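Local coordinates for Exo-beta-1,3-glucanase (Streptomyces sp. SirexAA-E, PDB 4PEY), which hydrolyses laminarin and laminarioligosaccharides as an exo-beta-1,3-glucanase of glycoside hydrolase family 55, releasing glucose and laminaribiose, at residues N439-V443 / Y455-K459; T384-N390 / Y419-G425; F59-N65 / D86-N90. The protein carries 1 engineered substitution. All blocks are in the same frame, centred on the assembly; numbering follows the deposited sequence. Where two conformers were deposited one is given.

Contact 1: N439-V443 / Y455-K459; sequences NKYDV and YQNAK. Engineered in segment 455-459: Ala458 (natural residue Glu).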
# COMPACT_ATOMS: atom_id res chain seq x y z
N ASN A 439 11.49 14.71 -4.33
CA ASN A 439 12.33 15.69 -5.02
C ASN A 439 13.56 15.04 -5.66
O ASN A 439 14.07 15.55 -6.66
CB ASN A 439 12.78 16.82 -4.08
CG ASN A 439 11.63 17.64 -3.52
OD1 ASN A 439 10.78 17.12 -2.79
ND2 ASN A 439 11.62 18.94 -3.81
N LYS A 440 14.03 13.93 -5.09
CA LYS A 440 15.17 13.20 -5.64
C LYS A 440 14.78 11.75 -5.95
O LYS A 440 13.80 11.53 -6.65
CB LYS A 440 16.37 13.32 -4.69
CG LYS A 440 16.77 14.79 -4.49
CD LYS A 440 18.07 14.96 -3.75
CE LYS A 440 18.41 16.45 -3.63
NZ LYS A 440 18.55 17.11 -4.97
N TYR A 441 15.54 10.76 -5.46
CA TYR A 441 15.23 9.36 -5.77
C TYR A 441 14.00 8.87 -5.00
O TYR A 441 14.03 8.80 -3.77
CB TYR A 441 16.40 8.43 -5.42
CG TYR A 441 17.68 8.65 -6.18
CD1 TYR A 441 17.74 8.47 -7.55
CD2 TYR A 441 18.85 8.98 -5.51
CE1 TYR A 441 18.93 8.64 -8.25
CE2 TYR A 441 20.04 9.14 -6.19
CZ TYR A 441 20.08 8.98 -7.56
OH TYR A 441 21.27 9.15 -8.23
N ASP A 442 12.95 8.47 -5.72
CA ASP A 442 11.79 7.92 -5.03
C ASP A 442 12.15 6.62 -4.31
O ASP A 442 11.82 6.45 -3.14
CB ASP A 442 10.64 7.71 -6.01
CG ASP A 442 10.37 8.95 -6.84
OD1 ASP A 442 11.17 9.21 -7.77
OD2 ASP A 442 9.38 9.67 -6.56
N VAL A 443 12.84 5.71 -5.01
CA VAL A 443 13.33 4.48 -4.40
C VAL A 443 14.81 4.32 -4.71
O VAL A 443 15.24 4.49 -5.86
CB VAL A 443 12.56 3.23 -4.91
CG1 VAL A 443 13.20 1.93 -4.40
CG2 VAL A 443 11.10 3.30 -4.50
N TYR A 455 5.86 -2.14 -9.43
CA TYR A 455 6.23 -0.80 -8.99
C TYR A 455 5.41 0.23 -9.75
O TYR A 455 5.28 0.14 -10.98
CB TYR A 455 7.72 -0.54 -9.20
CG TYR A 455 8.20 0.82 -8.73
CD1 TYR A 455 8.01 1.23 -7.42
CD2 TYR A 455 8.88 1.69 -9.59
CE1 TYR A 455 8.46 2.46 -6.97
CE2 TYR A 455 9.35 2.93 -9.15
CZ TYR A 455 9.14 3.31 -7.84
OH TYR A 455 9.59 4.53 -7.37
N GLN A 456 4.86 1.19 -9.02
CA GLN A 456 4.21 2.35 -9.64
C GLN A 456 4.80 3.62 -9.08
O GLN A 456 4.81 3.82 -7.85
CB GLN A 456 2.69 2.33 -9.42
CG GLN A 456 1.96 3.49 -10.15
CD GLN A 456 1.83 4.76 -9.32
OE1 GLN A 456 1.41 4.72 -8.16
NE2 GLN A 456 2.20 5.90 -9.92
N ASN A 457 5.30 4.48 -9.97
CA ASN A 457 5.81 5.78 -9.59
C ASN A 457 5.25 6.88 -10.47
O ASN A 457 4.94 6.64 -11.65
CB ASN A 457 7.34 5.81 -9.68
CG ASN A 457 7.89 7.22 -9.73
OD1 ASN A 457 8.09 7.80 -10.80
ND2 ASN A 457 8.13 7.79 -8.55
N ALA A 458 5.09 8.07 -9.90
CA ALA A 458 4.98 9.28 -10.70
C ALA A 458 6.01 10.24 -10.14
O ALA A 458 6.18 10.32 -8.92
CB ALA A 458 3.58 9.88 -10.66
N LYS A 459 6.70 10.96 -11.01
CA LYS A 459 7.73 11.90 -10.58
C LYS A 459 7.08 13.17 -10.03
O LYS A 459 5.88 13.40 -10.23
CB LYS A 459 8.68 12.22 -11.74
CG LYS A 459 9.57 11.04 -12.16
CD LYS A 459 10.49 10.54 -11.04
CE LYS A 459 11.44 11.62 -10.54
NZ LYS A 459 12.27 11.17 -9.38
O HOH W 1 12.55 14.15 -8.63
O HOH W 2 9.65 12.10 -7.98
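Family 55 enzymes are built from two right-handed parallel beta-helices, and here two walls of the C-terminal one meet across its interior. Segment 439-443 is the loop leading into strand 443-445; segment 455-459 ends strand 450-458. They run in nearly opposite directions, and even the nearest CA atoms, of Asp442 and Asn457, are 7.8 Å apart, so side chains and water must span the gap.

The main link is ionic: Lys459 NZ donates to Asp442 OD1 at 2.8 Å in a buried salt bridge. Both charges have further partners, since Lys459 NZ also bonds to Tyr477 O, and Asp442 OD2 accepts from Phe438 N. A long, folded lysine side chain suits this place because it can bring its ammonium group to the carboxylate although its CA-to-CB bond points sideways. Asn457 OD1 bonds with Ser496 OG, and Asn457 ND2 donates to Val435 O.

Farther along the loop, toward Val443, the contact becomes more apolar. Val443 CG2 lies 3.7 Å from Tyr455 CE1, and Tyr455 OH approaches Asp442 CB to 3.6 Å.

Strand alternation separates this interior from the catalytic side. Tyr455 and Asn457 point toward the loop, whereas Ala458, an engineered replacement of the glutamate inferred to be the proton donor, points away, with its side chain about 5 Å from a bound glucose unit.

Two waters complete the network. Water 1 accepts from Lys459 NZ at 3.1 Å and donates weakly to Asn439 O at 2.9 Å; water 2, bridging the two charges again, accepts weakly from Lys459 NZ at 3.1 Å and donates to Asp442 OD2 at 2.8 Å.

Contact 2: T384-N390 / Y419-G425; sequences TTSIVVN and YGVHVKG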
# COMPACT_ATOMS: atom_id res chain seq x y z
N THR A 384 13.21 13.88 5.14
CA THR A 384 14.35 13.66 4.24
C THR A 384 14.23 12.30 3.53
O THR A 384 14.26 12.22 2.30
CB THR A 384 15.68 13.76 4.99
OG1 THR A 384 15.80 15.08 5.54
CG2 THR A 384 16.85 13.52 4.05
N THR A 385 14.10 11.23 4.32
CA THR A 385 13.88 9.89 3.78
C THR A 385 12.67 9.28 4.49
O THR A 385 12.64 9.23 5.71
CB THR A 385 15.11 8.98 3.98
OG1 THR A 385 16.29 9.64 3.51
CG2 THR A 385 14.93 7.66 3.24
N SER A 386 11.69 8.81 3.74
CA SER A 386 10.47 8.37 4.41
C SER A 386 10.58 6.99 5.05
O SER A 386 10.31 6.85 6.24
CB SER A 386 9.28 8.42 3.44
OG SER A 386 8.88 9.77 3.24
N ILE A 387 10.99 5.98 4.29
CA ILE A 387 11.20 4.66 4.88
C ILE A 387 12.61 4.16 4.60
O ILE A 387 13.04 4.10 3.45
CB ILE A 387 10.20 3.60 4.36
CG1 ILE A 387 8.75 4.09 4.51
CG2 ILE A 387 10.43 2.26 5.08
CD1 ILE A 387 7.69 3.04 4.11
N VAL A 388 13.33 3.80 5.67
CA VAL A 388 14.63 3.17 5.53
C VAL A 388 14.50 1.73 5.98
O VAL A 388 14.12 1.46 7.13
CB VAL A 388 15.72 3.89 6.36
CG1 VAL A 388 17.06 3.16 6.23
CG2 VAL A 388 15.85 5.34 5.94
N VAL A 389 14.77 0.79 5.07
CA VAL A 389 14.70 -0.63 5.42
C VAL A 389 16.11 -1.18 5.58
O VAL A 389 16.80 -1.46 4.60
CB VAL A 389 13.93 -1.46 4.38
CG1 VAL A 389 13.87 -2.92 4.80
CG2 VAL A 389 12.52 -0.90 4.19
N ASN A 390 16.53 -1.33 6.83
CA ASN A 390 17.85 -1.86 7.16
C ASN A 390 17.86 -3.38 7.33
O ASN A 390 18.82 -4.06 6.93
CB ASN A 390 18.37 -1.21 8.44
CG ASN A 390 18.72 0.26 8.25
OD1 ASN A 390 19.51 0.60 7.37
ND2 ASN A 390 18.13 1.12 9.07
N TYR A 419 13.77 11.83 -0.53
CA TYR A 419 13.89 10.39 -0.76
C TYR A 419 12.69 9.63 -0.20
O TYR A 419 12.28 9.87 0.94
CB TYR A 419 15.18 9.85 -0.14
CG TYR A 419 16.43 10.61 -0.53
CD1 TYR A 419 16.98 10.49 -1.79
CD2 TYR A 419 17.05 11.46 0.38
CE1 TYR A 419 18.12 11.19 -2.16
CE2 TYR A 419 18.20 12.16 0.03
CZ TYR A 419 18.73 12.02 -1.24
OH TYR A 419 19.86 12.72 -1.57
N GLY A 420 12.13 8.72 -0.99
CA GLY A 420 10.97 7.96 -0.56
C GLY A 420 11.36 6.75 0.28
O GLY A 420 11.25 6.77 1.50
N VAL A 421 11.84 5.71 -0.40
CA VAL A 421 12.24 4.47 0.26
C VAL A 421 13.71 4.19 -0.03
O VAL A 421 14.16 4.31 -1.18
CB VAL A 421 11.39 3.27 -0.22
CG1 VAL A 421 11.84 1.97 0.45
CG2 VAL A 421 9.90 3.52 0.04
N HIS A 422 14.46 3.83 1.00
CA HIS A 422 15.85 3.43 0.83
C HIS A 422 16.02 2.04 1.43
O HIS A 422 15.88 1.87 2.65
CB HIS A 422 16.80 4.43 1.49
CG HIS A 422 18.25 4.17 1.20
ND1 HIS A 422 19.27 4.78 1.89
CD2 HIS A 422 18.84 3.35 0.30
CE1 HIS A 422 20.43 4.36 1.41
NE2 HIS A 422 20.19 3.49 0.44
N VAL A 423 16.28 1.04 0.59
CA VAL A 423 16.48 -0.33 1.07
C VAL A 423 17.97 -0.63 1.19
O VAL A 423 18.69 -0.67 0.19
CB VAL A 423 15.84 -1.39 0.14
CG1 VAL A 423 16.10 -2.79 0.69
CG2 VAL A 423 14.34 -1.15 0.00
N LYS A 424 18.42 -0.85 2.42
CA LYS A 424 19.83 -1.14 2.68
C LYS A 424 20.05 -2.61 3.05
O LYS A 424 21.15 -3.13 2.90
CB LYS A 424 20.36 -0.22 3.78
CG LYS A 424 20.38 1.25 3.35
CD LYS A 424 20.34 2.22 4.53
CE LYS A 424 21.55 2.12 5.43
NZ LYS A 424 21.37 2.98 6.65
N GLY A 425 18.99 -3.26 3.52
CA GLY A 425 19.08 -4.67 3.88
C GLY A 425 19.16 -5.60 2.69
O GLY A 425 18.81 -5.22 1.56
O HOH W 3 10.92 11.67 2.51
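Two successive turns of a parallel beta-helix stack here, strands 387-389 and 421-423 running 8° from parallel. Thr384 O accepts from Tyr419 N (2.9 Å). Thr385 pairs with Tyr419 on the partly exposed face. At the corner, Ser386 N donates to Tyr419 O (3.1 Å), and a water links Ser386 OG (2.9 Å) to Tyr419 O (2.7 Å). Ile387 N bonds to Gly420 O (2.9 Å) and Ile387 O receives His422 N (2.8 Å); its side chain, like that of Val421, packs inward on Val401. Val388 lies on the His422 side, its CG1 3.8 Å from Lys424 CD. Val389 N bonds to His422 O (2.9 Å), while Val389 O takes Lys424 N (2.8 Å) and Gly425 N (3.0 Å); a CB on Gly425 would clash with Asn390 O. Asn390 ND2 bonds to Gly353 O, and Asn390 OD1 weakly accepts from Lys424 NZ (3.1 Å), itself salt-bridged to Asp355. Ile387, Val389, Val421 and Val423 thus fill the interior in register; the Thr385, Tyr419 and His422 face is more polar.

Contact 3: F59-N65 / D86-N90; sequences FKPGTYN and DTTFN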
# COMPACT_ATOMS: atom_id res chain seq x y z
N PHE A 59 -17.95 -6.13 10.98
CA PHE A 59 -19.17 -6.94 10.91
C PHE A 59 -18.97 -8.32 11.51
O PHE A 59 -18.11 -9.09 11.05
CB PHE A 59 -19.63 -7.04 9.45
CG PHE A 59 -20.17 -5.75 8.90
CD1 PHE A 59 -19.32 -4.70 8.56
CD2 PHE A 59 -21.53 -5.57 8.72
CE1 PHE A 59 -19.82 -3.51 8.06
CE2 PHE A 59 -22.04 -4.40 8.22
CZ PHE A 59 -21.19 -3.36 7.89
N LYS A 60 -19.76 -8.64 12.53
CA LYS A 60 -19.72 -9.96 13.16
C LYS A 60 -20.15 -11.04 12.16
O LYS A 60 -20.92 -10.76 11.23
CB LYS A 60 -20.60 -10.01 14.41
CG LYS A 60 -20.20 -9.03 15.49
CD LYS A 60 -20.96 -9.29 16.79
CE LYS A 60 -20.43 -8.41 17.90
NZ LYS A 60 -21.04 -8.76 19.22
N PRO A 61 -19.67 -12.27 12.35
CA PRO A 61 -20.05 -13.34 11.42
C PRO A 61 -21.56 -13.51 11.28
O PRO A 61 -22.31 -13.38 12.26
CB PRO A 61 -19.43 -14.59 12.05
CG PRO A 61 -18.26 -14.08 12.80
CD PRO A 61 -18.65 -12.72 13.32
N GLY A 62 -21.99 -13.79 10.05
CA GLY A 62 -23.39 -13.96 9.74
C GLY A 62 -23.68 -13.51 8.33
O GLY A 62 -22.77 -13.37 7.51
N THR A 63 -24.96 -13.28 8.05
CA THR A 63 -25.40 -12.87 6.72
C THR A 63 -26.14 -11.54 6.80
O THR A 63 -27.04 -11.37 7.63
CB THR A 63 -26.31 -13.95 6.08
OG1 THR A 63 -25.57 -15.17 5.94
CG2 THR A 63 -26.80 -13.51 4.71
N TYR A 64 -25.74 -10.62 5.93
CA TYR A 64 -26.29 -9.27 5.91
C TYR A 64 -26.99 -9.04 4.59
O TYR A 64 -26.44 -9.36 3.54
CB TYR A 64 -25.18 -8.23 6.12
CG TYR A 64 -24.51 -8.38 7.46
CD1 TYR A 64 -23.47 -9.29 7.64
CD2 TYR A 64 -24.92 -7.62 8.55
CE1 TYR A 64 -22.86 -9.45 8.87
CE2 TYR A 64 -24.30 -7.76 9.79
CZ TYR A 64 -23.28 -8.67 9.94
OH TYR A 64 -22.67 -8.83 11.16
N ASN A 65 -28.20 -8.49 4.65
CA ASN A 65 -28.99 -8.26 3.46
C ASN A 65 -29.21 -6.78 3.20
O ASN A 65 -29.09 -5.95 4.12
CB ASN A 65 -30.34 -8.96 3.58
CG ASN A 65 -30.18 -10.45 3.78
OD1 ASN A 65 -29.68 -11.14 2.90
ND2 ASN A 65 -30.60 -10.95 4.94
N ASP A 86 -17.50 -16.50 6.33
CA ASP A 86 -18.20 -16.43 7.61
C ASP A 86 -19.02 -15.15 7.72
O ASP A 86 -19.96 -15.08 8.50
CB ASP A 86 -17.23 -16.50 8.78
CG ASP A 86 -16.52 -17.84 8.87
OD1 ASP A 86 -17.01 -18.82 8.29
OD2 ASP A 86 -15.47 -17.90 9.55
N THR A 87 -18.64 -14.13 6.94
CA THR A 87 -19.33 -12.84 6.98
C THR A 87 -19.72 -12.46 5.56
O THR A 87 -18.89 -12.00 4.79
CB THR A 87 -18.45 -11.73 7.60
OG1 THR A 87 -17.84 -12.22 8.80
CG2 THR A 87 -19.29 -10.51 7.94
N THR A 88 -21.00 -12.66 5.24
CA THR A 88 -21.46 -12.53 3.86
C THR A 88 -22.43 -11.37 3.71
O THR A 88 -23.38 -11.24 4.48
CB THR A 88 -22.13 -13.84 3.38
OG1 THR A 88 -21.18 -14.91 3.40
CG2 THR A 88 -22.67 -13.68 1.96
N PHE A 89 -22.17 -10.53 2.71
CA PHE A 89 -23.09 -9.46 2.33
C PHE A 89 -23.88 -9.88 1.11
O PHE A 89 -23.29 -10.20 0.07
CB PHE A 89 -22.36 -8.16 1.96
CG PHE A 89 -21.75 -7.40 3.12
CD1 PHE A 89 -21.73 -7.92 4.41
CD2 PHE A 89 -21.20 -6.14 2.90
CE1 PHE A 89 -21.17 -7.19 5.46
CE2 PHE A 89 -20.63 -5.42 3.93
CZ PHE A 89 -20.61 -5.95 5.21
N ASN A 90 -25.20 -9.88 1.22
CA ASN A 90 -26.03 -9.85 0.03
C ASN A 90 -26.16 -8.38 -0.32
O ASN A 90 -27.00 -7.65 0.21
CB ASN A 90 -27.36 -10.54 0.27
CG ASN A 90 -27.19 -12.03 0.44
OD1 ASN A 90 -26.45 -12.66 -0.33
ND2 ASN A 90 -27.80 -12.59 1.47
O HOH W 4 -22.09 -15.99 6.02
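This is a parallel strand pairing between consecutive turns of the N-terminal beta-helix, backed by an aromatic cluster and lying away from the catalytic site. Strands 62-65 and 87-89 run 15° from parallel with axes 4.8 Å apart. The backbone bonds alternate between the segments: Gly62 N to Asp86 O (2.9 Å), Thr88 N to Gly62 O (3.0 Å), Tyr64 N to Thr88 O (2.8 Å) and Asn90 N to Tyr64 O (2.7 Å). CA-H...O contacts, such as Thr63 CA to Thr88 O at 3.4 Å, accompany them.

Glycine suits position 62 because its phi of 148° and psi of -162° would jam a CB against the preceding carbonyl oxygen. At the far end, neighbouring asparagines extend the pairing into the side chains, Asn90 ND2 donating to Asn65 OD1 at 2.8 Å. Thr63 and Thr88 occupy the more open face, where small beta-branched polar residues can meet solvent.

The buried face carries Tyr64, Thr87 and Phe89. The edge of Phe89 meets the face of Phe59 in a T-shaped pair (centroids 4.8 Å apart, planes at 67°) and, more offset, the face of Tyr64 (5.6 Å, 70°). Tyrosine can bury its ring here because its hydroxyl is satisfied, Tyr64 OH donating to Lys60 O at 2.6 Å.

Ile34 of helix 34-45 packs on Phe59 and Tyr64, Phe27 stacks on Phe59, and Ile67 and Ile77 from strands 67-70 and 75-79 touch Phe59 and Phe89, while strand 116-118 continues the sheet beyond Phe89.

Overall arrangement
Contacts 1 and 2 belong to the C-terminal beta-helix and adjoin, with centres 12 Å apart. Strands 385-389, 419-423 and 443-445 are successive members of one parallel sheet, and a probable hydrogen bond from Val421 N to Asp442 O (2.8 Å) carries contact 2 into the loop of contact 1. Contact 1 reaches the active site: Ala458 lies about 3 Å, side chain to side chain, from the substrate-binding Glu436. Contact 2 lies farther from the substrate, Gly420 being about 13 Å from a bound glucose unit. Contact 3, in the N-terminal beta-helix across the chain's centre, is remote from both (centres about 40 and 41 Å away), with its Phe89 side chain about 12 Å from a bound glucose unit.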